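Local structure of formiminoglutamase (Trypanosoma cruzi, 4MYK) at residues 33-38 with 84-89. The protein catalyses the manganese-dependent hydrolysis of N-formimino-L-glutamate to L-glutamate and formamide, using an arginase-like fold. The protein carries 1 engineered substitution. Residues are numbered along the deposited sequence; the frame is centred on the assembly and turned at random.
Sequences VIIGFP and YDAGDI
Ile-34 and Gly-36 each bond through both their N-H and their C=O to the segment 84-89, and between them the parallel pairing takes in one extra residue. The pairing starts regularly, with Ile-34 N bonded to Tyr-84 O at 2.8 Å and Ile-34 O receiving Ala-86 N through a more bent bond (140° at the hydrogen). Gly-36 N then reaches Gly-87 O at 2.7 Å, so Ile-35 alone stands opposite both Ala-86 and Gly-87, a beta bulge. Gly-87 adopts a positive phi (89°) at this point, and an Asx turn braces it, Asp-85 OD1 accepting Gly-87 N at 3.1 Å from above the carboxylate plane.

Beyond the bulge, Ile-89 N closes the ladder onto Gly-36 O, and its side chain can be followed outward. CB sits in plane at the edge of the Phe-37 ring, 3.9 Å from Phe-37 CD1. With CG1 anti to the carbonyl carbon (chi1 -63°), that branch turns to Ile-35, Ile-89 CG1 lying 3.6 Å from Ile-35 CG2. The tip, Ile-89 CD1, stays beside the same methyl, 4.0 Å from Ile-35 CG2, whereas Ile-89 CG2 continues along the same ring edge, 4.2 Å from Phe-37 CE1.

On the other face, the bare CA of Gly-36 admits the Asp-88 carboxylate, with Asp-88 OD1 only 3.2 Å from Gly-36 CA, while Asp-88 OD2 rests against Pro-38 CG. Arg-60 forms salt bridges with both Asp-85 and Asp-88.

Strand 83-88 is outermost in the chain's arginase-type parallel sheet, and 32-37 joins it to strand 114-119. Helix 94-110 packs over Ile-35, Phe-37 and Ile-89, while helix 55-63 lies against Ile-34 and Asp-88.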
loop_
_atom_site.group_PDB
_atom_site.type_symbol
_atom_site.label_atom_id
_atom_site.label_comp_id
_atom_site.label_asym_id
_atom_site.label_seq_id
_atom_site.Cartn_x
_atom_site.Cartn_y
_atom_site.Cartn_z
ATOM N N VAL A 33 8.293 16.047 -26.449
ATOM C CA VAL A 33 6.950 16.182 -27.006
ATOM C C VAL A 33 5.972 15.098 -26.514
ATOM O O VAL A 33 6.235 13.903 -26.642
ATOM C CB VAL A 33 6.995 16.301 -28.553
ATOM C CG1 VAL A 33 5.593 16.258 -29.155
ATOM C CG2 VAL A 33 7.711 17.599 -28.944
ATOM N N ILE A 34 4.862 15.555 -25.928
ATOM C CA ILE A 34 3.798 14.697 -25.403
ATOM C C ILE A 34 2.713 14.422 -26.452
ATOM O O ILE A 34 2.148 15.341 -27.045
ATOM C CB ILE A 34 3.117 15.329 -24.162
ATOM C CG1 ILE A 34 4.128 15.576 -23.044
ATOM C CG2 ILE A 34 1.983 14.455 -23.667
ATOM C CD1 ILE A 34 3.614 16.514 -21.974
ATOM N N ILE A 35 2.430 13.142 -26.665
ATOM C CA ILE A 35 1.450 12.708 -27.652
ATOM C C ILE A 35 0.433 11.819 -26.955
ATOM O O ILE A 35 0.804 10.880 -26.265
ATOM C CB ILE A 35 2.131 11.907 -28.809
ATOM C CG1 ILE A 35 3.146 12.788 -29.552
ATOM C CG2 ILE A 35 1.091 11.345 -29.774
ATOM C CD1 ILE A 35 4.276 12.015 -30.236
ATOM N N GLY A 36 -0.845 12.116 -27.126
ATOM C CA GLY A 36 -1.879 11.322 -26.491
ATOM C C GLY A 36 -2.399 10.237 -27.405
ATOM O O GLY A 36 -2.568 10.453 -28.606
ATOM N N PHE A 37 -2.645 9.060 -26.836
ATOM C CA PHE A 37 -3.276 7.970 -27.571
ATOM C C PHE A 37 -4.489 7.408 -26.809
ATOM O O PHE A 37 -4.391 6.376 -26.125
ATOM C CB PHE A 37 -2.260 6.873 -27.921
ATOM C CG PHE A 37 -2.701 5.978 -29.055
ATOM C CD1 PHE A 37 -2.906 6.498 -30.327
ATOM C CD2 PHE A 37 -2.906 4.627 -28.849
ATOM C CE1 PHE A 37 -3.314 5.689 -31.362
ATOM C CE2 PHE A 37 -3.309 3.810 -29.877
ATOM C CZ PHE A 37 -3.514 4.340 -31.137
ATOM N N PRO A 38 -5.647 8.084 -26.947
ATOM C CA PRO A 38 -6.871 7.769 -26.204
ATOM C C PRO A 38 -7.620 6.554 -26.772
ATOM O O PRO A 38 -8.739 6.704 -27.261
ATOM C CB PRO A 38 -7.721 9.037 -26.380
ATOM C CG PRO A 38 -6.987 9.918 -27.383
ATOM C CD PRO A 38 -5.893 9.103 -27.979
ATOM N N TYR A 84 6.305 20.366 -25.010
ATOM C CA TYR A 84 5.218 20.701 -25.924
ATOM C C TYR A 84 4.235 19.560 -25.948
ATOM O O TYR A 84 4.623 18.394 -25.965
ATOM C CB TYR A 84 5.734 20.972 -27.336
ATOM C CG TYR A 84 4.710 21.597 -28.245
ATOM C CD1 TYR A 84 3.912 20.809 -29.075
ATOM C CD2 TYR A 84 4.535 22.978 -28.284
ATOM C CE1 TYR A 84 2.969 21.384 -29.925
ATOM C CE2 TYR A 84 3.597 23.558 -29.130
ATOM C CZ TYR A 84 2.819 22.755 -29.946
ATOM O OH TYR A 84 1.886 23.324 -30.781
ATOM N N ASP A 85 2.960 19.913 -25.940
ATOM C CA ASP A 85 1.884 18.940 -25.921
ATOM C C ASP A 85 1.277 18.930 -27.314
ATOM O O ASP A 85 0.525 19.834 -27.679
ATOM C CB ASP A 85 0.869 19.364 -24.862
ATOM C CG ASP A 85 -0.225 18.355 -24.654
ATOM O OD1 ASP A 85 -0.317 17.383 -25.430
ATOM O OD2 ASP A 85 -1.020 18.549 -23.712
ATOM N N ALA A 86 1.626 17.921 -28.103
ATOM C CA ALA A 86 1.154 17.831 -29.484
ATOM C C ALA A 86 -0.299 17.351 -29.626
ATOM O O ALA A 86 -0.827 17.264 -30.742
ATOM C CB ALA A 86 2.081 16.956 -30.300
ATOM N N GLY A 87 -0.929 17.024 -28.498
ATOM C CA GLY A 87 -2.318 16.602 -28.486
ATOM C C GLY A 87 -2.533 15.112 -28.669
ATOM O O GLY A 87 -1.615 14.319 -28.483
ATOM N N ASP A 88 -3.763 14.747 -29.041
ATOM C CA ASP A 88 -4.164 13.351 -29.243
ATOM C C ASP A 88 -4.091 12.932 -30.707
ATOM O O ASP A 88 -4.402 13.708 -31.607
ATOM C CB ASP A 88 -5.595 13.095 -28.735
ATOM C CG ASP A 88 -5.685 13.012 -27.221
ATOM O OD1 ASP A 88 -4.643 12.864 -26.543
ATOM O OD2 ASP A 88 -6.818 13.086 -26.711
ATOM N N ILE A 89 -3.674 11.692 -30.927
ATOM C CA ILE A 89 -3.758 11.071 -32.235
ATOM C C ILE A 89 -5.189 10.589 -32.435
ATOM O O ILE A 89 -5.638 9.674 -31.747
ATOM C CB ILE A 89 -2.805 9.864 -32.339
ATOM C CG1 ILE A 89 -1.352 10.316 -32.184
ATOM C CG2 ILE A 89 -2.997 9.143 -33.660
ATOM C CD1 ILE A 89 -0.930 11.378 -33.187
#